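Side-chain contacts in processed glycerol phosphate lipoteichoic acid synthase 2 (Bacillus subtilis, PDB 2W8D), which belongs to the sulfatase family of the alkaline phosphatase clan, as an extracted C-terminal domain that carries a magnesium ion in its metal site: residues 92-97 with 313-318; 283-288 with 357-362. All coordinates share one frame; numbering follows the deposited sequence.

Interaction 1: residues 92-97 with 313-318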
ATOM      1  N   GLU A  92      -1.075   3.506  -7.250  1.00 20.95           N
ATOM      2  CA  GLU A  92      -1.007   4.426  -8.405  1.00 21.01           C
ATOM      3  C   GLU A  92      -2.309   4.519  -9.191  1.00 20.18           C
ATOM      4  O   GLU A  92      -2.491   5.471  -9.907  1.00 20.35           O
ATOM      5  CB  GLU A  92       0.126   4.078  -9.389  1.00 21.60           C
ATOM      6  CG  GLU A  92       1.572   3.944  -8.866  1.00 26.46           C
ATOM      7  CD  GLU A  92       1.899   4.749  -7.620  1.00 34.11           C
ATOM      8  OE1 GLU A  92       1.415   5.882  -7.462  1.00 39.31           O
ATOM      9  OE2 GLU A  92       2.672   4.253  -6.787  1.00 38.14           O
ATOM     10  N   ASN A  93      -3.214   3.544  -9.075  1.00 19.27           N
ATOM     11  CA  ASN A  93      -4.366   3.526  -9.996  1.00 18.05           C
ATOM     12  C   ASN A  93      -5.749   3.496  -9.395  1.00 16.83           C
ATOM     13  O   ASN A  93      -6.700   3.846 -10.074  1.00 17.16           O
ATOM     14  CB  ASN A  93      -4.232   2.387 -11.002  1.00 17.38           C
ATOM     15  CG  ASN A  93      -3.042   2.557 -11.871  1.00 18.08           C
ATOM     16  OD1 ASN A  93      -3.067   3.371 -12.784  1.00 18.84           O
ATOM     17  ND2 ASN A  93      -1.959   1.800 -11.596  1.00 18.46           N
ATOM     18  N   SER A  94      -5.852   3.069  -8.142  1.00 16.59           N
ATOM     19  CA  SER A  94      -7.141   2.836  -7.479  1.00 16.32           C
ATOM     20  C   SER A  94      -7.988   1.894  -8.328  1.00 16.07           C
ATOM     21  O   SER A  94      -9.180   2.103  -8.566  1.00 16.32           O
ATOM     22  CB  SER A  94      -7.854   4.155  -7.157  1.00 15.60           C
ATOM     23  OG  SER A  94      -8.903   3.939  -6.236  1.00 17.31           O
ATOM     24  N   LEU A  95      -7.316   0.872  -8.828  1.00 16.66           N
ATOM     25  CA  LEU A  95      -7.930  -0.212  -9.572  1.00 16.66           C
ATOM     26  C   LEU A  95      -7.371  -1.531  -9.064  1.00 16.51           C
ATOM     27  O   LEU A  95      -6.194  -1.645  -8.747  1.00 16.08           O
ATOM     28  CB  LEU A  95      -7.655  -0.083 -11.066  1.00 17.01           C
ATOM     29  CG  LEU A  95      -8.254   1.077 -11.853  1.00 18.81           C
ATOM     30  CD1 LEU A  95      -7.686   1.029 -13.287  1.00 15.91           C
ATOM     31  CD2 LEU A  95      -9.792   0.986 -11.815  1.00 18.69           C
ATOM     32  N   TYR A  96      -8.232  -2.531  -8.981  1.00 16.92           N
ATOM     33  CA  TYR A  96      -7.827  -3.850  -8.508  1.00 16.69           C
ATOM     34  C   TYR A  96      -6.880  -4.569  -9.483  1.00 17.29           C
ATOM     35  O   TYR A  96      -6.983  -4.423 -10.704  1.00 16.16           O
ATOM     36  CB  TYR A  96      -9.066  -4.720  -8.238  1.00 16.24           C
ATOM     37  CG  TYR A  96      -9.834  -4.227  -7.063  1.00 15.07           C
ATOM     38  CD1 TYR A  96      -9.547  -4.698  -5.777  1.00 17.32           C
ATOM     39  CD2 TYR A  96     -10.822  -3.264  -7.218  1.00 12.57           C
ATOM     40  CE1 TYR A  96     -10.247  -4.216  -4.665  1.00 18.24           C
ATOM     41  CE2 TYR A  96     -11.504  -2.771  -6.143  1.00 13.77           C
ATOM     42  CZ  TYR A  96     -11.238  -3.245  -4.873  1.00 16.83           C
ATOM     43  OH  TYR A  96     -11.947  -2.744  -3.806  1.00 17.28           O
ATOM     44  N   PRO A  97      -5.950  -5.352  -8.925  1.00 17.83           N
ATOM     45  CA  PRO A  97      -5.042  -6.199  -9.690  1.00 17.96           C
ATOM     46  C   PRO A  97      -5.813  -7.377 -10.277  1.00 18.24           C
ATOM     47  O   PRO A  97      -7.031  -7.475 -10.097  1.00 18.36           O
ATOM     48  CB  PRO A  97      -4.086  -6.705  -8.616  1.00 18.13           C
ATOM     49  CG  PRO A  97      -4.976  -6.801  -7.393  1.00 18.31           C
ATOM     50  CD  PRO A  97      -5.805  -5.551  -7.466  1.00 17.31           C
ATOM     51  N   VAL A 313      -6.245   4.418  -0.826  1.00 16.46           N
ATOM     52  CA  VAL A 313      -5.117   5.320  -0.536  1.00 16.59           C
ATOM     53  C   VAL A 313      -4.978   6.496  -1.513  1.00 16.87           C
ATOM     54  O   VAL A 313      -4.833   7.651  -1.087  1.00 18.22           O
ATOM     55  CB  VAL A 313      -3.765   4.568  -0.380  1.00 16.74           C
ATOM     56  CG1 VAL A 313      -2.634   5.518   0.089  1.00 15.73           C
ATOM     57  CG2 VAL A 313      -3.895   3.469   0.618  1.00 15.49           C
ATOM     58  N   ALA A 314      -5.050   6.212  -2.801  1.00 16.81           N
ATOM     59  CA  ALA A 314      -4.764   7.213  -3.839  1.00 17.34           C
ATOM     60  C   ALA A 314      -5.681   8.437  -3.767  1.00 17.17           C
ATOM     61  O   ALA A 314      -5.180   9.555  -3.839  1.00 17.01           O
ATOM     62  CB  ALA A 314      -4.781   6.586  -5.265  1.00 15.93           C
ATOM     63  N   PRO A 315      -7.023   8.222  -3.634  1.00 17.32           N
ATOM     64  CA  PRO A 315      -7.942   9.371  -3.431  1.00 16.84           C
ATOM     65  C   PRO A 315      -7.806  10.078  -2.091  1.00 17.57           C
ATOM     66  O   PRO A 315      -8.144  11.253  -1.987  1.00 18.90           O
ATOM     67  CB  PRO A 315      -9.333   8.746  -3.530  1.00 16.94           C
ATOM     68  CG  PRO A 315      -9.110   7.213  -3.509  1.00 16.35           C
ATOM     69  CD  PRO A 315      -7.755   7.006  -4.059  1.00 15.90           C
ATOM     70  N   THR A 316      -7.341   9.391  -1.057  1.00 17.36           N
ATOM     71  CA  THR A 316      -7.145  10.048   0.217  1.00 16.47           C
ATOM     72  C   THR A 316      -6.052  11.101  -0.015  1.00 16.37           C
ATOM     73  O   THR A 316      -6.223  12.290   0.305  1.00 16.39           O
ATOM     74  CB  THR A 316      -6.748   9.004   1.328  1.00 17.16           C
ATOM     75  OG1 THR A 316      -7.694   7.912   1.354  1.00 17.40           O
ATOM     76  CG2 THR A 316      -6.687   9.639   2.674  1.00 12.57           C
ATOM     77  N   ILE A 317      -4.962  10.651  -0.628  1.00 16.26           N
ATOM     78  CA  ILE A 317      -3.776  11.450  -0.862  1.00 16.33           C
ATOM     79  C   ILE A 317      -4.041  12.579  -1.817  1.00 17.05           C
ATOM     80  O   ILE A 317      -3.655  13.707  -1.557  1.00 17.85           O
ATOM     81  CB  ILE A 317      -2.651  10.588  -1.421  1.00 16.31           C
ATOM     82  CG1 ILE A 317      -2.329   9.467  -0.424  1.00 15.59           C
ATOM     83  CG2 ILE A 317      -1.414  11.439  -1.747  1.00 16.50           C
ATOM     84  CD1 ILE A 317      -2.185   9.951   1.020  1.00 14.18           C
ATOM     85  N   LEU A 318      -4.704  12.280  -2.926  1.00 17.51           N
ATOM     86  CA  LEU A 318      -5.032  13.296  -3.911  1.00 17.88           C
ATOM     87  C   LEU A 318      -5.883  14.396  -3.281  1.00 17.51           C
ATOM     88  O   LEU A 318      -5.605  15.574  -3.464  1.00 17.78           O
ATOM     89  CB  LEU A 318      -5.733  12.661  -5.110  1.00 17.86           C
ATOM     90  CG  LEU A 318      -5.067  12.614  -6.486  1.00 20.09           C
ATOM     91  CD1 LEU A 318      -3.579  13.029  -6.553  1.00 21.93           C
ATOM     92  CD2 LEU A 318      -5.319  11.288  -7.144  1.00 22.29           C
TER

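Interaction 2: residues 283-288 with 357-362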
ATOM      1  N   ASP A 283     -10.004 -15.769  11.992  1.00 18.61           N
ATOM      2  CA  ASP A 283      -8.817 -15.114  12.586  1.00 18.39           C
ATOM      3  C   ASP A 283      -7.849 -14.715  11.486  1.00 17.44           C
ATOM      4  O   ASP A 283      -7.369 -13.591  11.473  1.00 17.37           O
ATOM      5  CB  ASP A 283      -8.078 -16.004  13.603  1.00 18.53           C
ATOM      6  CG  ASP A 283      -8.959 -16.465  14.758  1.00 21.26           C
ATOM      7  OD1 ASP A 283      -9.804 -15.674  15.235  1.00 25.33           O
ATOM      8  OD2 ASP A 283      -8.790 -17.627  15.222  1.00 24.36           O
ATOM      9  N   ASN A 284      -7.581 -15.637  10.560  1.00 17.00           N
ATOM     10  CA  ASN A 284      -6.792 -15.321   9.391  1.00 17.37           C
ATOM     11  C   ASN A 284      -7.266 -14.111   8.575  1.00 16.99           C
ATOM     12  O   ASN A 284      -6.444 -13.334   8.100  1.00 17.72           O
ATOM     13  CB  ASN A 284      -6.596 -16.508   8.480  1.00 17.61           C
ATOM     14  CG  ASN A 284      -5.476 -16.269   7.505  1.00 20.80           C
ATOM     15  OD1 ASN A 284      -4.329 -16.050   7.912  1.00 24.62           O
ATOM     16  ND2 ASN A 284      -5.797 -16.245   6.215  1.00 21.10           N
ATOM     17  N   ALA A 285      -8.575 -13.925   8.442  1.00 16.46           N
ATOM     18  CA  ALA A 285      -9.096 -12.747   7.758  1.00 15.75           C
ATOM     19  C   ALA A 285      -8.716 -11.460   8.534  1.00 16.05           C
ATOM     20  O   ALA A 285      -8.285 -10.445   7.929  1.00 13.73           O
ATOM     21  CB  ALA A 285     -10.576 -12.860   7.575  1.00 14.81           C
ATOM     22  N   GLN A 286      -8.829 -11.546   9.866  1.00 15.41           N
ATOM     23  CA  GLN A 286      -8.437 -10.441  10.733  1.00 16.28           C
ATOM     24  C   GLN A 286      -6.961 -10.121  10.608  1.00 15.92           C
ATOM     25  O   GLN A 286      -6.586  -8.969  10.779  1.00 15.72           O
ATOM     26  CB  GLN A 286      -8.819 -10.686  12.227  1.00 16.42           C
ATOM     27  CG  GLN A 286     -10.293 -11.054  12.442  1.00 17.39           C
ATOM     28  CD  GLN A 286     -11.231 -10.164  11.632  1.00 20.08           C
ATOM     29  OE1 GLN A 286     -11.163  -8.953  11.736  1.00 20.97           O
ATOM     30  NE2 GLN A 286     -12.098 -10.764  10.818  1.00 20.25           N
ATOM     31  N   LEU A 287      -6.139 -11.130  10.298  1.00 16.20           N
ATOM     32  CA  LEU A 287      -4.685 -10.940  10.188  1.00 16.37           C
ATOM     33  C   LEU A 287      -4.231 -10.297   8.856  1.00 16.88           C
ATOM     34  O   LEU A 287      -3.037 -10.139   8.622  1.00 16.89           O
ATOM     35  CB  LEU A 287      -3.943 -12.269  10.414  1.00 16.06           C
ATOM     36  CG  LEU A 287      -3.931 -12.662  11.905  1.00 16.32           C
ATOM     37  CD1 LEU A 287      -3.719 -14.171  12.090  1.00 14.34           C
ATOM     38  CD2 LEU A 287      -2.910 -11.804  12.695  1.00 15.26           C
ATOM     39  N   GLN A 288      -5.185  -9.997   7.974  1.00 16.77           N
ATOM     40  CA  GLN A 288      -4.881  -9.332   6.713  1.00 16.61           C
ATOM     41  C   GLN A 288      -4.860  -7.816   6.895  1.00 17.01           C
ATOM     42  O   GLN A 288      -4.641  -7.102   5.932  1.00 17.26           O
ATOM     43  CB  GLN A 288      -5.866  -9.748   5.608  1.00 16.15           C
ATOM     44  CG  GLN A 288      -5.942 -11.295   5.361  1.00 15.45           C
ATOM     45  CD  GLN A 288      -4.580 -11.968   5.232  1.00 18.92           C
ATOM     46  OE1 GLN A 288      -3.814 -11.660   4.306  1.00 21.77           O
ATOM     47  NE2 GLN A 288      -4.257 -12.875   6.159  1.00 16.66           N
ATOM     48  N   THR A 357     -17.576 -10.460   8.184  1.00 20.99           N
ATOM     49  CA  THR A 357     -16.463 -11.031   7.450  1.00 21.12           C
ATOM     50  C   THR A 357     -16.888 -12.296   6.694  1.00 21.61           C
ATOM     51  O   THR A 357     -17.441 -13.247   7.280  1.00 22.23           O
ATOM     52  CB  THR A 357     -15.086 -11.059   8.220  1.00 22.45           C
ATOM     53  OG1 THR A 357     -14.479 -12.364   8.198  1.00 25.13           O
ATOM     54  CG2 THR A 357     -15.155 -10.503   9.623  1.00 19.66           C
ATOM     55  N   LYS A 358     -16.729 -12.254   5.380  1.00 20.85           N
ATOM     56  CA  LYS A 358     -17.142 -13.348   4.524  1.00 20.62           C
ATOM     57  C   LYS A 358     -15.933 -14.057   3.969  1.00 20.92           C
ATOM     58  O   LYS A 358     -15.153 -13.440   3.257  1.00 20.62           O
ATOM     59  CB  LYS A 358     -17.953 -12.833   3.344  1.00 19.79           C
ATOM     60  CG  LYS A 358     -18.797 -13.940   2.699  1.00 19.30           C
ATOM     61  CD  LYS A 358     -18.994 -13.708   1.237  1.00 17.80           C
ATOM     62  CE  LYS A 358     -19.988 -14.691   0.670  1.00 20.45           C
ATOM     63  NZ  LYS A 358     -20.292 -14.334  -0.738  1.00 21.52           N
ATOM     64  N   ILE A 359     -15.806 -15.352   4.248  1.00 21.46           N
ATOM     65  CA  ILE A 359     -14.657 -16.150   3.797  1.00 21.41           C
ATOM     66  C   ILE A 359     -15.145 -17.489   3.222  1.00 22.18           C
ATOM     67  O   ILE A 359     -15.858 -18.241   3.901  1.00 21.98           O
ATOM     68  CB  ILE A 359     -13.649 -16.395   4.959  1.00 21.05           C
ATOM     69  CG1 ILE A 359     -13.224 -15.081   5.611  1.00 21.47           C
ATOM     70  CG2 ILE A 359     -12.398 -17.156   4.475  1.00 20.90           C
ATOM     71  CD1 ILE A 359     -12.281 -14.129   4.696  1.00 24.27           C
ATOM     72  N   SER A 360     -14.771 -17.766   1.966  1.00 22.83           N
ATOM     73  CA  SER A 360     -15.234 -18.957   1.213  1.00 23.78           C
ATOM     74  C   SER A 360     -16.712 -19.215   1.411  1.00 23.08           C
ATOM     75  O   SER A 360     -17.113 -20.336   1.726  1.00 22.79           O
ATOM     76  CB  SER A 360     -14.442 -20.229   1.597  1.00 23.47           C
ATOM     77  OG  SER A 360     -13.092 -19.881   1.871  1.00 28.17           O
ATOM     78  N   GLY A 361     -17.517 -18.173   1.253  1.00 22.82           N
ATOM     79  CA  GLY A 361     -18.970 -18.307   1.391  1.00 23.12           C
ATOM     80  C   GLY A 361     -19.549 -18.410   2.801  1.00 22.83           C
ATOM     81  O   GLY A 361     -20.752 -18.484   2.955  1.00 23.86           O
ATOM     82  N   LYS A 362     -18.720 -18.425   3.836  1.00 22.51           N
ATOM     83  CA  LYS A 362     -19.240 -18.351   5.198  1.00 21.98           C
ATOM     84  C   LYS A 362     -19.214 -16.903   5.745  1.00 20.66           C
ATOM     85  O   LYS A 362     -18.288 -16.129   5.468  1.00 19.84           O
ATOM     86  CB  LYS A 362     -18.460 -19.286   6.118  1.00 21.78           C
ATOM     87  CG  LYS A 362     -18.739 -20.748   5.868  1.00 25.81           C
ATOM     88  CD  LYS A 362     -17.768 -21.591   6.703  1.00 30.43           C
ATOM     89  CE  LYS A 362     -18.272 -23.011   6.962  1.00 33.58           C
ATOM     90  NZ  LYS A 362     -18.328 -23.827   5.719  1.00 34.62           N
TER

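Interaction 1: residues 92-97 with 313-318
S94 meets A314 and P315 where the end of helix 86-93 comes up against the first turn of helix 313-320, two helices of the alkaline phosphatase-like alpha/beta fold that this sulfatase-family domain adopts; all three residues are buried. Helix 86-93 begins just after T84, the phosphothreonine at the magnesium site, and S94 is the first residue to leave its helical conformation, at a phi of +54°. The closest CA atoms, those of S94 and A314, lie 6.2 Å apart.

The contact across the segments is van der Waals only. S94 and A314 point their CB atoms at each other, with S94 CB 4.4 Å from A314 CB. V115 packs on A314 and shares a backbone hydrogen bond with E92.

Polar interactions hold the same serine from outside the two segments. S94 OG is bonded both to V311 O, just ahead of the second helix, and to G332 N, so a buried hydroxyl is gripped twice; its backbone also pairs with S331. Within the second helix, L318 N bonds A314 O at 2.9 Å, while P315, near the helix start, needs no N-H for an earlier carbonyl.

The serine's chi1 of -165° sets the hydroxyl opposite its own backbone N and at the CD edge of the proline, where S94 OG lies 3.9 Å from P315 CD.

Interaction 2: residues 283-288 with 357-362
A285 on helix 281-286 and T357 on strand 356-359 have the nearest CA atoms of the two segments, 7.6 Å apart, a spacing that leaves room for side chains but no backbone bond. The strand belongs to a five-stranded antiparallel sheet and ends in a tight hairpin: a type I' turn from I359 to K362, closed by I359 N to K362 O and K362 N to I359 O. Strand alternation turns T357 and I359 toward the helix, while K358 points away and forms a salt bridge with D382.

A285 is the apolar centre. Its CB lies 3.6 Å from I359 CD1 and 4.0 Å from T357 OG1. Q286, folded back at chi2 (-45°), brings NE2 up to the threonine methyl, the two side chains crossing at a slant, 3.3 Å from T357 CG2; its OE1 is bonded to R289 NH1. T357 has a chi1 of 129°, far from staggered, so the placement of its branches is doubtful.

Q286 NE2 and T357 OG1, at 3.9 Å, are too far apart for a hydrogen bond, and this hydroxyl has no partner in the model. The contact therefore rests on alanine-isoleucine and amide-methyl packing, with no bond across to fix its direction.

How the interactions relate
Interaction 1 lies in the core, its centre about 9 Å from that of the chain, whereas interaction 2 is partly buried, with its centre about 20 Å out. The two are about 23 Å apart between centres and do not touch. In 92-97 with 313-318 the end of one helix meets the start of another; in 283-288 with 357-362 a helix meets a hairpin of the five-stranded antiparallel sheet. Helix 380-397 borders both: Y96 OH bonds E388, and K358 pairs with D382. Neither contact has a hydrogen bond across its segments, yet the buried serine hydroxyl of the first finds two outside partners, while the threonine hydroxyl of the second has none.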